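Local atomic coordinates of epimerase family protein SDR39U1 (Homo sapiens, PDB entry 4B4O), a protein that is a putative NADP-dependent oxidoreductase of the short-chain dehydrogenase/reductase superfamily, binding NADPH in a Rossmann-type domain. Residues Ala92-Pro97 against Arg144-Ser149; Val248-Phe253 against Met260-Gln265. The protein carries 3 engineered substitutions. All coordinates share one frame; numbering follows the deposited sequence.

Contact 1. Residues Ala92-Pro97 against Arg144-Ser149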
loop_
_atom_site.group_PDB
_atom_site.type_symbol
_atom_site.label_atom_id
_atom_site.label_comp_id
_atom_site.label_asym_id
_atom_site.label_seq_id
_atom_site.Cartn_x
_atom_site.Cartn_y
_atom_site.Cartn_z
ATOM N N ALA A 92 -15.331 16.171 -1.582
ATOM C CA ALA A 92 -15.020 17.239 -0.627
ATOM C C ALA A 92 -13.986 18.193 -1.200
ATOM O O ALA A 92 -14.109 19.411 -1.045
ATOM C CB ALA A 92 -14.546 16.658 0.692
ATOM N N ILE A 93 -12.987 17.638 -1.882
ATOM C CA ILE A 93 -11.987 18.447 -2.570
ATOM C C ILE A 93 -12.606 19.295 -3.684
ATOM O O ILE A 93 -12.356 20.483 -3.774
ATOM C CB ILE A 93 -10.889 17.585 -3.190
ATOM C CG1 ILE A 93 -10.027 16.929 -2.095
ATOM C CG2 ILE A 93 -10.053 18.466 -4.107
ATOM C CD1 ILE A 93 -9.060 15.893 -2.614
ATOM N N THR A 94 -13.414 18.669 -4.532
ATOM C CA THR A 94 -14.057 19.345 -5.639
ATOM C C THR A 94 -14.880 20.518 -5.154
ATOM O O THR A 94 -14.902 21.549 -5.810
ATOM C CB THR A 94 -14.966 18.397 -6.454
ATOM O OG1 THR A 94 -14.153 17.458 -7.163
ATOM C CG2 THR A 94 -15.812 19.162 -7.465
ATOM N N LYS A 95 -15.560 20.383 -4.018
ATOM C CA LYS A 95 -16.453 21.458 -3.567
ATOM C C LYS A 95 -15.833 22.374 -2.504
ATOM O O LYS A 95 -16.479 23.314 -2.053
ATOM C CB LYS A 95 -17.829 20.911 -3.126
ATOM C CG LYS A 95 -17.860 20.232 -1.764
ATOM C CD LYS A 95 -19.279 19.828 -1.352
ATOM C CE LYS A 95 -19.279 19.104 0.014
ATOM N NZ LYS A 95 -20.523 19.487 0.783
ATOM N N ALA A 96 -14.575 22.133 -2.135
ATOM C CA ALA A 96 -13.868 23.023 -1.204
ATOM C C ALA A 96 -13.608 24.371 -1.870
ATOM O O ALA A 96 -13.209 24.414 -3.038
ATOM C CB ALA A 96 -12.554 22.409 -0.761
ATOM N N PRO A 97 -13.840 25.481 -1.143
ATOM C CA PRO A 97 -13.561 26.828 -1.692
ATOM C C PRO A 97 -12.066 27.095 -1.903
ATOM O O PRO A 97 -11.692 27.732 -2.890
ATOM C CB PRO A 97 -14.112 27.787 -0.628
ATOM C CG PRO A 97 -14.796 26.945 0.402
ATOM C CD PRO A 97 -14.323 25.531 0.247
ATOM N N ARG A 144 -10.634 10.127 -9.014
ATOM C CA ARG A 144 -10.243 10.981 -10.142
ATOM C C ARG A 144 -11.014 12.299 -10.145
ATOM O O ARG A 144 -12.218 12.310 -10.239
ATOM C CB ARG A 144 -10.437 10.247 -11.476
ATOM C CG ARG A 144 -10.108 10.995 -12.812
ATOM C CD ARG A 144 -9.714 9.945 -13.819
ATOM N NE ARG A 144 -8.498 9.197 -13.470
ATOM C CZ ARG A 144 -8.345 7.861 -13.408
ATOM N NH1 ARG A 144 -9.324 7.012 -13.717
ATOM N NH2 ARG A 144 -7.158 7.363 -13.024
ATOM N N LEU A 145 -10.284 13.394 -10.039
ATOM C CA LEU A 145 -10.841 14.734 -10.096
ATOM C C LEU A 145 -10.791 15.214 -11.536
ATOM O O LEU A 145 -9.825 14.949 -12.244
ATOM C CB LEU A 145 -10.022 15.708 -9.252
ATOM C CG LEU A 145 -9.749 15.401 -7.767
ATOM C CD1 LEU A 145 -8.758 16.394 -7.160
ATOM C CD2 LEU A 145 -11.071 15.411 -7.002
ATOM N N PRO A 146 -11.853 15.895 -11.989
ATOM C CA PRO A 146 -11.708 16.587 -13.251
ATOM C C PRO A 146 -10.917 17.849 -12.968
ATOM O O PRO A 146 -10.901 18.333 -11.822
ATOM C CB PRO A 146 -13.179 16.928 -13.643
ATOM C CG PRO A 146 -13.888 17.098 -12.327
ATOM C CD PRO A 146 -13.150 16.193 -11.334
ATOM N N GLY A 147 -10.348 18.446 -14.009
ATOM C CA GLY A 147 -9.763 19.766 -13.835
ATOM C C GLY A 147 -8.374 19.618 -13.289
ATOM O O GLY A 147 -7.996 18.547 -12.804
ATOM N N ASP A 148 -7.646 20.730 -13.334
ATOM C CA ASP A 148 -6.223 20.743 -13.037
ATOM C C ASP A 148 -5.894 21.532 -11.759
ATOM O O ASP A 148 -4.714 21.676 -11.423
ATOM C CB ASP A 148 -5.487 21.344 -14.252
ATOM C CG ASP A 148 -4.206 20.591 -14.609
ATOM O OD1 ASP A 148 -4.026 19.414 -14.156
ATOM O OD2 ASP A 148 -3.397 21.196 -15.359
ATOM N N SER A 149 -6.916 22.023 -11.043
ATOM C CA SER A 149 -6.681 22.770 -9.802
ATOM C C SER A 149 -5.924 21.995 -8.753
ATOM O O SER A 149 -5.259 22.612 -7.932
ATOM C CB SER A 149 -7.975 23.189 -9.131
ATOM O OG SER A 149 -8.493 24.299 -9.786
#

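Contact 2. Residues Val248-Phe253 against Met260-Gln265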
loop_
_atom_site.group_PDB
_atom_site.type_symbol
_atom_site.label_atom_id
_atom_site.label_comp_id
_atom_site.label_asym_id
_atom_site.label_seq_id
_atom_site.Cartn_x
_atom_site.Cartn_y
_atom_site.Cartn_z
ATOM N N VAL A 248 -2.881 -25.349 1.138
ATOM C CA VAL A 248 -3.038 -24.896 2.523
ATOM C C VAL A 248 -3.268 -23.390 2.554
ATOM O O VAL A 248 -4.052 -22.900 3.365
ATOM C CB VAL A 248 -1.809 -25.247 3.426
ATOM C CG1 VAL A 248 -1.927 -24.608 4.786
ATOM C CG2 VAL A 248 -1.619 -26.755 3.597
ATOM N N VAL A 249 -2.558 -22.649 1.715
ATOM C CA VAL A 249 -2.752 -21.201 1.644
ATOM C C VAL A 249 -4.158 -20.906 1.101
ATOM O O VAL A 249 -4.840 -20.004 1.579
ATOM C CB VAL A 249 -1.661 -20.523 0.789
ATOM C CG1 VAL A 249 -1.944 -19.042 0.593
ATOM C CG2 VAL A 249 -0.281 -20.741 1.408
ATOM N N GLN A 250 -4.609 -21.703 0.141
ATOM C CA GLN A 250 -5.977 -21.567 -0.382
ATOM C C GLN A 250 -7.038 -21.904 0.663
ATOM O O GLN A 250 -8.072 -21.252 0.733
ATOM C CB GLN A 250 -6.162 -22.399 -1.662
ATOM C CG GLN A 250 -5.753 -21.595 -2.895
ATOM C CD GLN A 250 -5.414 -22.416 -4.134
ATOM O OE1 GLN A 250 -5.294 -23.641 -4.060
ATOM N NE2 GLN A 250 -5.261 -21.745 -5.278
ATOM N N ALA A 251 -6.769 -22.921 1.472
ATOM C CA ALA A 251 -7.685 -23.297 2.527
ATOM C C ALA A 251 -7.874 -22.147 3.489
ATOM O O ALA A 251 -8.984 -21.883 3.923
ATOM C CB ALA A 251 -7.181 -24.516 3.280
ATOM N N VAL A 252 -6.792 -21.478 3.862
ATOM C CA VAL A 252 -6.879 -20.448 4.906
ATOM C C VAL A 252 -7.433 -19.144 4.364
ATOM O O VAL A 252 -8.252 -18.535 5.005
ATOM C CB VAL A 252 -5.527 -20.214 5.622
ATOM C CG1 VAL A 252 -5.631 -19.023 6.566
ATOM C CG2 VAL A 252 -5.113 -21.462 6.399
ATOM N N PHE A 253 -6.992 -18.741 3.176
ATOM C CA PHE A 253 -7.306 -17.427 2.636
ATOM C C PHE A 253 -8.363 -17.414 1.544
ATOM O O PHE A 253 -8.899 -16.343 1.226
ATOM C CB PHE A 253 -6.041 -16.793 2.068
ATOM C CG PHE A 253 -5.041 -16.419 3.108
ATOM C CD1 PHE A 253 -5.237 -15.303 3.888
ATOM C CD2 PHE A 253 -3.928 -17.199 3.328
ATOM C CE1 PHE A 253 -4.338 -14.962 4.866
ATOM C CE2 PHE A 253 -3.017 -16.858 4.299
ATOM C CZ PHE A 253 -3.225 -15.728 5.073
HETATM N N MSE A 260 -2.716 -13.360 -4.242
HETATM C CA MSE A 260 -1.789 -12.350 -3.743
HETATM C C MSE A 260 -0.595 -12.962 -3.079
HETATM O O MSE A 260 0.425 -12.284 -2.931
HETATM C CB MSE A 260 -2.484 -11.453 -2.719
HETATM C CG MSE A 260 -3.393 -10.455 -3.433
HETATM SE SE MSE A 260 -4.471 -9.492 -2.110
HETATM C CE MSE A 260 -5.216 -11.219 -1.582
ATOM N N LEU A 261 -0.698 -14.225 -2.669
ATOM C CA LEU A 261 0.387 -14.909 -1.956
ATOM C C LEU A 261 1.161 -15.896 -2.849
ATOM O O LEU A 261 2.390 -15.970 -2.775
ATOM C CB LEU A 261 -0.161 -15.639 -0.707
ATOM C CG LEU A 261 -0.497 -14.861 0.578
ATOM C CD1 LEU A 261 -1.571 -13.837 0.248
ATOM C CD2 LEU A 261 -0.999 -15.742 1.715
ATOM N N LEU A 262 0.439 -16.657 -3.669
ATOM C CA LEU A 262 1.025 -17.727 -4.490
ATOM C C LEU A 262 1.529 -17.265 -5.846
ATOM O O LEU A 262 2.325 -17.947 -6.474
ATOM C CB LEU A 262 -0.001 -18.840 -4.717
ATOM C CG LEU A 262 -0.541 -19.575 -3.489
ATOM C CD1 LEU A 262 -1.704 -20.458 -3.891
ATOM C CD2 LEU A 262 0.547 -20.386 -2.816
ATOM N N GLU A 263 1.077 -16.097 -6.288
ATOM C CA GLU A 263 1.481 -15.566 -7.578
ATOM C C GLU A 263 2.024 -14.160 -7.424
ATOM O O GLU A 263 2.003 -13.592 -6.333
ATOM C CB GLU A 263 0.298 -15.576 -8.546
ATOM C CG GLU A 263 -0.410 -16.918 -8.669
ATOM C CD GLU A 263 -1.464 -16.927 -9.757
ATOM O OE1 GLU A 263 -1.149 -16.501 -10.881
ATOM O OE2 GLU A 263 -2.608 -17.353 -9.483
ATOM N N GLY A 264 2.519 -13.605 -8.522
ATOM C CA GLY A 264 3.173 -12.309 -8.494
ATOM C C GLY A 264 3.411 -11.618 -9.822
ATOM O O GLY A 264 3.316 -12.214 -10.882
ATOM N N GLN A 265 3.714 -10.328 -9.717
ATOM C CA GLN A 265 3.947 -9.442 -10.858
ATOM C C GLN A 265 5.362 -8.909 -10.740
ATOM O O GLN A 265 5.762 -8.439 -9.656
ATOM C CB GLN A 265 3.051 -8.192 -10.797
ATOM C CG GLN A 265 1.579 -8.372 -10.483
ATOM C CD GLN A 265 1.252 -8.573 -9.022
ATOM O OE1 GLN A 265 2.123 -8.581 -8.164
ATOM N NE2 GLN A 265 -0.046 -8.713 -8.734
#

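Contact 1. Residues Ala92-Pro97 against Arg144-Ser149
I93 and T94, on helix 72-95, meet L145 and P146 in the loop after helix 131-143, within the Rossmann fold of the NAD(P)-dependent epimerase/dehydratase family. Each segment leads towards a strand of the parallel sheet, 102-108 and 151-161 respectively, and those two strands are neighbours; the contact therefore joins consecutive helix-to-strand connections. The CA atoms of T94 and L145, 7.2 Å apart, are the closest pair of CA atoms across the segments.

L145 carries the contact with both methyls of its fork. CG lies anti to the carbonyl carbon (chi1 -54°), and CD1 continues the chain beyond it in extended form, while CD2 branches off to a different helix residue. CD1 reaches CG2 of I93 at 3.9 Å, a methyl-to-methyl contact between side chains that cross at about a right angle. With chi1 at -68°, CG1 of I93 lies beside the backbone N and CG2 takes the position anti to it, facing L145. The I93 and L145 side chains both also touch W103 of strand 102-108 and T150, which places the pair on the buried side of the contact.

T94 is more exposed and slides past L145 in the opposite direction. Its first torsion keeps OG1 beside the backbone N, where the hydroxyl makes a weak hydrogen bond to A90 O one turn back. The loop is held separately, by a hydrogen bond from Q152 NE2 to L145 O. Towards solvent the two segments meet more loosely, CD of P146 lying 4.5 Å from T94 OG1, whereas L145 CD2 approaches that same oxygen to 3.7 Å.

Contact 2. Residues Val248-Phe253 against Met260-Gln265
V249 and L261 hold the closest pair of CA atoms across the segments, 7.9 Å apart, where helix 246-253 packs against the end of helix 255-262, the next helix in the chain. The first is regular here, F253 N bonding to V249 O at 3.0 Å; the second is kinked at M260 (selenomethionine) and L261, whose amides lack a bond to the preceding turn, and at E263 the chain leaves helical geometry.

L261 CD2 touches two residues one turn apart on the facing helix: V249 CG1 at 3.6 Å and F253 CE2 at 3.5 Å. The valine branch is carried forward by lying anti to its backbone N (chi1 174°). The methyl approaches the F253 ring obliquely, while the side chains cross at about a right angle. V252 CG1 covers one face of that ring near its rim.

L262 forks likewise: CD2 is 4.2 Å from V249 CB, and CD1 lies 4.0 Å from Q250 NE2. I183 touches both V249 and L262. The partners are almost wholly hydrocarbon, so the two helices of this DUF1731 region associate here through van der Waals packing, without directional bonds.

In the fold
Contact 1 and contact 2 sit on opposite sides of the chain's centre, with centres 38 Å apart and nearest atoms about 18 Å apart, and share no helix or strand. They follow in series: 92-97 with 144-149 closes within the epimerase/dehydratase range before 248-253 with 260-265 opens in the DUF1731 range. Contact 1 ties helix 72-95 to the approach to strand 151-161 of the parallel sheet, away from the annotated NADP sites. Contact 2 joins two successive helices beyond the sheet; its L261 side chain lies about 10 Å from the bound NADPH, though neither contact forms part of an annotated site.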